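Putative sugar isomerase (Parabacteroides distasonis, PDB 3LMZ) is of unknown function but probably isomerises a sugar with a xylose isomerase-like TIM barrel. Local coordinates at residues Ala14-Phe18 with Ile216-Arg220; His19-Gly24 with Leu42-Cys48; His128-His132 with Phe186-Ile190. Residue numbers count along the deposited sequence, not the author numbering.

Interaction 1: residues Ala14-Phe18 with Ile216-Arg220; sequences AVNPF and IRMMR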
loop_
_atom_site.group_PDB
_atom_site.type_symbol
_atom_site.label_atom_id
_atom_site.label_comp_id
_atom_site.label_asym_id
_atom_site.label_seq_id
_atom_site.Cartn_x
_atom_site.Cartn_y
_atom_site.Cartn_z
ATOM N N ALA A 14 -15.410 4.106 -5.814
ATOM C CA ALA A 14 -16.498 4.585 -4.955
ATOM C C ALA A 14 -16.274 6.027 -4.512
ATOM O O ALA A 14 -15.142 6.503 -4.417
ATOM C CB ALA A 14 -16.686 3.647 -3.746
ATOM N N VAL A 15 -17.390 6.734 -4.330
ATOM C CA VAL A 15 -17.385 8.115 -3.823
ATOM C C VAL A 15 -17.415 8.088 -2.321
ATOM O O VAL A 15 -18.152 7.298 -1.740
ATOM C CB VAL A 15 -18.618 8.900 -4.370
ATOM C CG1 VAL A 15 -18.714 10.297 -3.767
ATOM C CG2 VAL A 15 -18.562 8.951 -5.904
ATOM N N ASN A 16 -16.560 8.897 -1.690
ATOM C CA ASN A 16 -16.508 8.964 -0.229
ATOM C C ASN A 16 -16.548 10.401 0.221
ATOM O O ASN A 16 -16.050 11.284 -0.452
ATOM C CB ASN A 16 -15.199 8.342 0.279
ATOM C CG ASN A 16 -15.119 6.846 -0.017
ATOM O OD1 ASN A 16 -15.904 6.078 0.538
ATOM N ND2 ASN A 16 -14.167 6.418 -0.869
ATOM N N PRO A 17 -17.187 10.668 1.356
ATOM C CA PRO A 17 -17.327 12.064 1.833
ATOM C C PRO A 17 -16.117 12.654 2.559
ATOM O O PRO A 17 -16.043 13.878 2.771
ATOM C CB PRO A 17 -18.479 11.962 2.822
ATOM C CG PRO A 17 -18.375 10.573 3.391
ATOM C CD PRO A 17 -17.883 9.695 2.220
ATOM N N PHE A 18 -15.277 11.758 3.063
ATOM C CA PHE A 18 -14.098 12.108 3.814
ATOM C C PHE A 18 -12.899 12.404 2.900
ATOM O O PHE A 18 -12.896 12.059 1.727
ATOM C CB PHE A 18 -13.769 10.982 4.825
ATOM C CG PHE A 18 -13.202 9.759 4.170
ATOM C CD1 PHE A 18 -11.885 9.722 3.752
ATOM C CD2 PHE A 18 -13.984 8.683 3.923
ATOM C CE1 PHE A 18 -11.362 8.623 3.096
ATOM C CE2 PHE A 18 -13.387 7.510 3.239
ATOM C CZ PHE A 18 -12.128 7.538 2.871
ATOM N N ILE A 216 -15.529 2.651 6.582
ATOM C CA ILE A 216 -15.846 3.385 5.356
ATOM C C ILE A 216 -17.357 3.452 5.094
ATOM O O ILE A 216 -17.897 4.515 4.792
ATOM C CB ILE A 216 -15.156 2.725 4.181
ATOM C CG1 ILE A 216 -13.657 3.023 4.268
ATOM C CG2 ILE A 216 -15.813 3.101 2.828
ATOM C CD1 ILE A 216 -13.260 4.339 3.834
ATOM N N ARG A 217 -18.065 2.337 5.285
ATOM C CA ARG A 217 -19.493 2.361 5.115
ATOM C C ARG A 217 -20.150 3.292 6.123
ATOM O O ARG A 217 -21.107 4.000 5.797
ATOM C CB ARG A 217 -20.080 0.950 5.238
ATOM C CG ARG A 217 -19.810 0.049 4.077
ATOM C CD ARG A 217 -20.525 -1.304 4.257
ATOM N NE ARG A 217 -19.777 -2.306 3.522
ATOM C CZ ARG A 217 -18.957 -3.206 4.070
ATOM N NH1 ARG A 217 -18.824 -3.342 5.401
ATOM N NH2 ARG A 217 -18.325 -4.040 3.264
HETATM N N MSE A 218 -19.653 3.290 7.357
HETATM C CA MSE A 218 -20.232 4.129 8.385
HETATM C C MSE A 218 -20.001 5.612 8.137
HETATM O O MSE A 218 -20.862 6.469 8.433
HETATM C CB MSE A 218 -19.740 3.738 9.798
HETATM C CG MSE A 218 -20.478 4.473 10.910
HETATM SE SE MSE A 218 -22.395 4.283 10.907
HETATM C CE MSE A 218 -22.517 2.389 11.306
HETATM N N MSE A 219 -18.851 5.936 7.590
HETATM C CA MSE A 219 -18.568 7.344 7.272
HETATM C C MSE A 219 -19.503 7.868 6.202
HETATM O O MSE A 219 -19.903 9.025 6.234
HETATM C CB MSE A 219 -17.100 7.588 6.901
HETATM C CG MSE A 219 -16.123 7.393 8.071
HETATM SE SE MSE A 219 -14.294 7.879 7.684
HETATM C CE MSE A 219 -13.917 6.338 6.576
ATOM N N ARG A 220 -19.815 6.989 5.253
ATOM C CA ARG A 220 -20.833 7.322 4.245
ATOM C C ARG A 220 -22.204 7.479 4.919
ATOM O O ARG A 220 -22.924 8.431 4.664
ATOM C CB ARG A 220 -20.886 6.257 3.170
ATOM C CG ARG A 220 -19.688 6.182 2.280
ATOM C CD ARG A 220 -19.746 4.959 1.387
ATOM N NE ARG A 220 -18.462 4.751 0.724
ATOM C CZ ARG A 220 -18.136 3.619 0.144
ATOM N NH1 ARG A 220 -19.027 2.627 0.130
ATOM N NH2 ARG A 220 -16.934 3.488 -0.435
HETATM O O HOH W 1 -16.332 6.524 3.505
#
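This contact lies on the outside of a TIM barrel. The loop 14-18, which leads into the first strand, crosses the helical turn 216-220. The R220 side chain is nearly fully extended beyond chi1 (m, then t and t), and this carries its guanidinium back along the loop. NE and NH2 of R220 both donate to N16 OD1, at 2.9 and 3.0 Å. N16 adopts the m rotamer, and its ND2 bonds to S254 O of helix 240-256. N16 thus ties helix 212-221 to helix 240-256. P17 lies over the end of the turn, with P17 CG 3.6 Å from M219 O and P17 CD 4.0 Å from R220 CG. F18 is buried and takes the p rotamer. Its ring meets I216 (F18 CE2 to I216 CD1, 3.2 Å) and selenomethionine M219 (F18 CD2 to M219 CE, 3.5 Å). The SE atom of M219 lies 4.5 Å from the centroid of the F18 ring, a Met-aromatic contact. One water donates to both N16 OD1 (3.0 Å) and I216 O (2.9 Å).

Interaction 2: residues His19-Gly24 with Leu42-Cys48; sequences HLGMAG and LDIHYLC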
loop_
_atom_site.group_PDB
_atom_site.type_symbol
_atom_site.label_atom_id
_atom_site.label_comp_id
_atom_site.label_asym_id
_atom_site.label_seq_id
_atom_site.Cartn_x
_atom_site.Cartn_y
_atom_site.Cartn_z
ATOM N N HIS A 19 -11.861 12.984 3.486
ATOM C CA HIS A 19 -10.623 13.301 2.787
ATOM C C HIS A 19 -9.452 12.569 3.467
ATOM O O HIS A 19 -9.307 12.582 4.685
ATOM C CB HIS A 19 -10.381 14.780 2.854
ATOM C CG HIS A 19 -11.547 15.595 2.405
ATOM N ND1 HIS A 19 -11.803 15.809 1.073
ATOM C CD2 HIS A 19 -12.546 16.203 3.098
ATOM C CE1 HIS A 19 -12.891 16.552 0.965
ATOM N NE2 HIS A 19 -13.367 16.795 2.173
ATOM N N LEU A 20 -8.586 11.950 2.680
ATOM C CA LEU A 20 -7.399 11.280 3.154
ATOM C C LEU A 20 -6.296 12.298 3.479
ATOM O O LEU A 20 -5.925 13.150 2.655
ATOM C CB LEU A 20 -6.890 10.306 2.080
ATOM C CG LEU A 20 -5.656 9.474 2.433
ATOM C CD1 LEU A 20 -5.833 8.646 3.717
ATOM C CD2 LEU A 20 -5.291 8.483 1.309
ATOM N N GLY A 21 -5.738 12.171 4.683
ATOM C CA GLY A 21 -4.626 13.029 5.092
ATOM C C GLY A 21 -3.570 12.277 5.858
ATOM O O GLY A 21 -3.612 11.043 5.995
HETATM N N MSE A 22 -2.588 13.032 6.340
HETATM C CA MSE A 22 -1.562 12.509 7.219
HETATM C C MSE A 22 -1.502 13.330 8.498
HETATM O O MSE A 22 -1.495 14.539 8.502
HETATM C CB MSE A 22 -0.193 12.544 6.538
HETATM C CG MSE A 22 0.891 11.785 7.302
HETATM SE SE MSE A 22 0.776 9.925 6.699
HETATM C CE MSE A 22 1.613 10.094 5.003
ATOM N N ALA A 23 -1.397 12.572 9.580
ATOM C CA ALA A 23 -1.232 13.124 10.911
ATOM C C ALA A 23 0.292 13.424 11.038
ATOM O O ALA A 23 1.130 12.607 10.601
ATOM C CB ALA A 23 -1.705 12.046 11.977
ATOM N N GLY A 24 0.657 14.581 11.607
ATOM C CA GLY A 24 2.056 14.977 11.610
ATOM C C GLY A 24 2.977 14.079 12.437
ATOM O O GLY A 24 4.169 13.919 12.064
ATOM N N LEU A 42 2.782 9.915 -2.459
ATOM C CA LEU A 42 1.602 9.120 -2.119
ATOM C C LEU A 42 0.275 9.658 -2.591
ATOM O O LEU A 42 -0.747 9.047 -2.380
ATOM C CB LEU A 42 1.503 8.917 -0.609
ATOM C CG LEU A 42 2.614 8.166 0.078
ATOM C CD1 LEU A 42 2.534 8.440 1.615
ATOM C CD2 LEU A 42 2.526 6.710 -0.263
ATOM N N ASP A 43 0.278 10.786 -3.308
ATOM C CA ASP A 43 -0.958 11.444 -3.759
ATOM C C ASP A 43 -1.881 11.839 -2.615
ATOM O O ASP A 43 -3.099 11.764 -2.716
ATOM C CB ASP A 43 -1.684 10.589 -4.791
ATOM C CG ASP A 43 -2.759 11.344 -5.598
ATOM O OD1 ASP A 43 -2.598 12.566 -5.866
ATOM O OD2 ASP A 43 -3.792 10.708 -5.972
ATOM N N ILE A 44 -1.294 12.339 -1.528
ATOM C CA ILE A 44 -2.014 12.784 -0.340
ATOM C C ILE A 44 -1.895 14.316 -0.284
ATOM O O ILE A 44 -0.789 14.852 -0.418
ATOM C CB ILE A 44 -1.452 12.133 0.976
ATOM C CG1 ILE A 44 -1.684 10.605 0.927
ATOM C CG2 ILE A 44 -2.031 12.822 2.227
ATOM C CD1 ILE A 44 -1.033 9.801 2.076
ATOM N N HIS A 45 -3.023 14.967 -0.026
ATOM C CA HIS A 45 -3.147 16.417 -0.235
ATOM C C HIS A 45 -3.443 17.172 1.045
ATOM O O HIS A 45 -3.631 18.356 0.971
ATOM C CB HIS A 45 -4.196 16.661 -1.370
ATOM C CG HIS A 45 -3.752 16.018 -2.628
ATOM N ND1 HIS A 45 -2.723 16.543 -3.380
ATOM C CD2 HIS A 45 -4.122 14.867 -3.229
ATOM C CE1 HIS A 45 -2.468 15.716 -4.390
ATOM N NE2 HIS A 45 -3.293 14.685 -4.304
ATOM N N TYR A 46 -3.464 16.464 2.193
ATOM C CA TYR A 46 -3.803 17.117 3.452
ATOM C C TYR A 46 -2.840 16.665 4.555
ATOM O O TYR A 46 -2.610 15.493 4.697
ATOM C CB TYR A 46 -5.256 16.789 3.848
ATOM C CG TYR A 46 -6.242 17.306 2.827
ATOM C CD1 TYR A 46 -6.570 18.646 2.800
ATOM C CD2 TYR A 46 -6.837 16.452 1.940
ATOM C CE1 TYR A 46 -7.454 19.151 1.862
ATOM C CE2 TYR A 46 -7.702 16.941 0.971
ATOM C CZ TYR A 46 -8.009 18.294 0.962
ATOM O OH TYR A 46 -8.906 18.793 0.012
ATOM N N LEU A 47 -2.396 17.648 5.356
ATOM C CA LEU A 47 -1.454 17.432 6.444
ATOM C C LEU A 47 -2.006 18.161 7.690
ATOM O O LEU A 47 -2.349 19.346 7.624
ATOM C CB LEU A 47 -0.089 17.998 6.086
ATOM C CG LEU A 47 0.995 17.957 7.154
ATOM C CD1 LEU A 47 1.321 16.504 7.602
ATOM C CD2 LEU A 47 2.287 18.736 6.738
ATOM N N CYS A 48 -2.005 17.435 8.817
ATOM C CA CYS A 48 -2.285 18.067 10.080
ATOM C C CYS A 48 -0.959 18.608 10.634
ATOM O O CYS A 48 0.044 17.884 10.681
ATOM C CB CYS A 48 -2.954 17.105 11.051
ATOM S SG CYS A 48 -3.754 17.998 12.442
HETATM O O HOH W 2 -5.566 13.459 -0.037
#
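The segments 19-24 and 42-48 belong to the first beta-alpha-beta unit of the TIM barrel. Helix 32-41 makes the crossover between the two parallel strands. Their short axes approach to 4.7 Å at 49°, and a single bridge pairs M22 with L47. M22 uses both of its backbone polar groups here: M22 N donates to Y46 O (3.0 Å), and C48 N donates to M22 O (3.0 Å). H19, G21 and A23 make backbone hydrogen bonds to 226-230 instead. Strand 19-22 therefore sits between the second and last barrel strands and closes the barrel. Toward the start of the pairing the chains spread, and a water fills the gap. It donates to L20 O (2.7 Å) and accepts from H45 N (3.0 Å). The Y46 ring lies beside this site, with Y46 CD2 3.5 Å from L20 O.

Before the strand, D43 has positive phi and forms a Schellman motif after the helix. L42 O accepts from K251 NZ. Both ring nitrogens of H45 are satisfied, ND1 by K74 O and NE2 by D43. Apolar groups fill the side facing the outer helices. I44 points at strand 19-22 and touches G21 CA through I44 CG2 (3.9 Å). M22 is a selenomethionine; its CE lies 3.9 Å from L42 CD1 and 4.0 Å from I44 CD1. Within the connecting turn, H45 NE2 donates to D43 OD1 at 2.7 Å.

Interaction 3: residues His128-His132 with Phe186-Ile190; sequences HYAIH and FDMHI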
loop_
_atom_site.group_PDB
_atom_site.type_symbol
_atom_site.label_atom_id
_atom_site.label_comp_id
_atom_site.label_asym_id
_atom_site.label_seq_id
_atom_site.Cartn_x
_atom_site.Cartn_y
_atom_site.Cartn_z
ATOM N N HIS A 128 -13.636 24.841 15.347
ATOM C CA HIS A 128 -13.882 23.524 15.901
ATOM C C HIS A 128 -12.614 23.072 16.629
ATOM O O HIS A 128 -11.488 23.437 16.289
ATOM C CB HIS A 128 -14.297 22.550 14.818
ATOM C CG HIS A 128 -15.726 22.697 14.367
ATOM N ND1 HIS A 128 -16.132 23.735 13.549
ATOM C CD2 HIS A 128 -16.825 21.952 14.615
ATOM C CE1 HIS A 128 -17.429 23.605 13.307
ATOM N NE2 HIS A 128 -17.866 22.517 13.926
ATOM N N TYR A 129 -12.818 22.254 17.656
ATOM C CA TYR A 129 -11.795 21.767 18.535
ATOM C C TYR A 129 -12.015 20.267 18.752
ATOM O O TYR A 129 -13.064 19.856 19.248
ATOM C CB TYR A 129 -11.862 22.492 19.881
ATOM C CG TYR A 129 -10.702 22.246 20.801
ATOM C CD1 TYR A 129 -10.638 21.073 21.548
ATOM C CD2 TYR A 129 -9.686 23.170 20.994
ATOM C CE1 TYR A 129 -9.587 20.831 22.415
ATOM C CE2 TYR A 129 -8.644 22.942 21.849
ATOM C CZ TYR A 129 -8.618 21.798 22.594
ATOM O OH TYR A 129 -7.570 21.578 23.456
ATOM N N ALA A 130 -11.044 19.457 18.335
ATOM C CA ALA A 130 -11.149 18.005 18.325
ATOM C C ALA A 130 -10.162 17.439 19.349
ATOM O O ALA A 130 -8.972 17.559 19.156
ATOM C CB ALA A 130 -10.831 17.442 16.929
ATOM N N ILE A 131 -10.679 16.842 20.414
ATOM C CA ILE A 131 -9.861 16.270 21.501
ATOM C C ILE A 131 -9.333 14.882 21.050
ATOM O O ILE A 131 -10.118 13.984 20.674
ATOM C CB ILE A 131 -10.660 16.112 22.811
ATOM C CG1 ILE A 131 -11.113 17.477 23.330
ATOM C CG2 ILE A 131 -9.801 15.358 23.846
ATOM C CD1 ILE A 131 -12.195 17.458 24.339
ATOM N N HIS A 132 -8.002 14.708 21.100
ATOM C CA HIS A 132 -7.393 13.416 20.693
ATOM C C HIS A 132 -7.459 12.394 21.824
ATOM O O HIS A 132 -6.692 12.480 22.769
ATOM C CB HIS A 132 -5.939 13.579 20.198
ATOM C CG HIS A 132 -5.417 12.338 19.552
ATOM N ND1 HIS A 132 -4.087 11.990 19.513
ATOM C CD2 HIS A 132 -6.076 11.330 18.925
ATOM C CE1 HIS A 132 -3.950 10.827 18.895
ATOM N NE2 HIS A 132 -5.140 10.392 18.527
ATOM N N PHE A 186 -14.813 15.483 14.675
ATOM C CA PHE A 186 -14.358 16.558 13.792
ATOM C C PHE A 186 -13.071 16.238 13.071
ATOM O O PHE A 186 -12.635 16.986 12.198
ATOM C CB PHE A 186 -14.306 17.901 14.566
ATOM C CG PHE A 186 -15.658 18.325 15.102
ATOM C CD1 PHE A 186 -16.810 18.241 14.312
ATOM C CD2 PHE A 186 -15.802 18.738 16.418
ATOM C CE1 PHE A 186 -18.046 18.611 14.801
ATOM C CE2 PHE A 186 -17.035 19.077 16.897
ATOM C CZ PHE A 186 -18.145 19.012 16.091
ATOM N N ASP A 187 -12.432 15.161 13.496
ATOM C CA ASP A 187 -11.184 14.685 12.871
ATOM C C ASP A 187 -11.066 13.211 13.193
ATOM O O ASP A 187 -11.763 12.678 14.075
ATOM C CB ASP A 187 -9.981 15.458 13.412
ATOM C CG ASP A 187 -8.689 15.220 12.646
ATOM O OD1 ASP A 187 -8.694 15.495 11.444
ATOM O OD2 ASP A 187 -7.703 14.947 13.310
HETATM N N MSE A 188 -10.181 12.515 12.476
HETATM C CA MSE A 188 -10.019 11.100 12.718
HETATM C C MSE A 188 -8.559 10.757 12.434
HETATM O O MSE A 188 -8.012 11.202 11.428
HETATM C CB MSE A 188 -10.874 10.285 11.762
HETATM C CG MSE A 188 -11.014 8.825 12.126
HETATM SE SE MSE A 188 -12.102 7.847 10.816
HETATM C CE MSE A 188 -13.721 9.041 11.129
ATOM N N HIS A 189 -7.983 9.936 13.321
ATOM C CA HIS A 189 -6.708 9.256 13.039
ATOM C C HIS A 189 -7.049 7.822 12.671
ATOM O O HIS A 189 -7.596 7.047 13.499
ATOM C CB HIS A 189 -5.764 9.341 14.253
ATOM C CG HIS A 189 -5.215 10.714 14.484
ATOM N ND1 HIS A 189 -4.270 10.998 15.447
ATOM C CD2 HIS A 189 -5.420 11.868 13.802
ATOM C CE1 HIS A 189 -3.951 12.287 15.370
ATOM N NE2 HIS A 189 -4.627 12.838 14.380
ATOM N N ILE A 190 -6.605 7.439 11.472
ATOM C CA ILE A 190 -6.664 6.056 10.990
ATOM C C ILE A 190 -5.331 5.414 11.274
ATOM O O ILE A 190 -4.283 6.074 11.203
ATOM C CB ILE A 190 -7.099 5.936 9.507
ATOM C CG1 ILE A 190 -6.216 6.773 8.582
ATOM C CG2 ILE A 190 -8.584 6.375 9.357
ATOM C CD1 ILE A 190 -6.399 6.424 7.141
#
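Strands 128-132 and 186-190 run in roughly the same direction, with their axes 30° apart and 6.7 Å at the closest. They are not neighbours in the sheet: strand 158-163 pairs with both. The backbones are nearest at A130 and F186 (CA to CA, 5.7 Å) and have spread to 8.7 Å between the CA atoms of H132 and M188. F186 has a psi of -11°, far from strand values, and both F186 and D187 point their CB toward 128-132.

Most of the contact is made by side chains. H128 turns its ring edge to the face of F186, an edge-to-face pair with H128 CD2 3.5 Å from F186 CZ. A130 CB packs on F186 CB (4.2 Å) and D187 CB (4.1 Å). The D187 carboxylate bonds through OD1 to Y78 OH. At the other end, the rings of H132 and H189 meet obliquely, with centroids 4.4 Å apart. H132 NE2 bonds to D163 OD2, and H132 ND1 bonds to a citrate, probably from the crystallisation liquor. H189 ND1 has a weak hydrogen bond to E231 OE1. TIM barrels carry their active site at the C-terminal ends of the strands, so the citrate may mark the active-site pocket of this xylose isomerase-like barrel.

In the fold
From the N terminus, the chain first meets interaction 1, whose second segment comes 198 residues later. It ties the entry loop to helix 212-221, and the other two contacts nest inside its loop. Interaction 2 follows directly: it closes a short loop around helix 32-41 and joins the first two barrel strands. Interaction 3 opens only after that loop has closed, so the two are in series. It links strands 128-132 and 185-193. The centres lie 14 to 17 Å apart, yet interaction 3 touches both others. M188 CE packs on M219 SE (3.7 Å), H189 NE2 on A23 CB (3.9 Å), and I190 CD1 on L20 CD1 (4.1 Å).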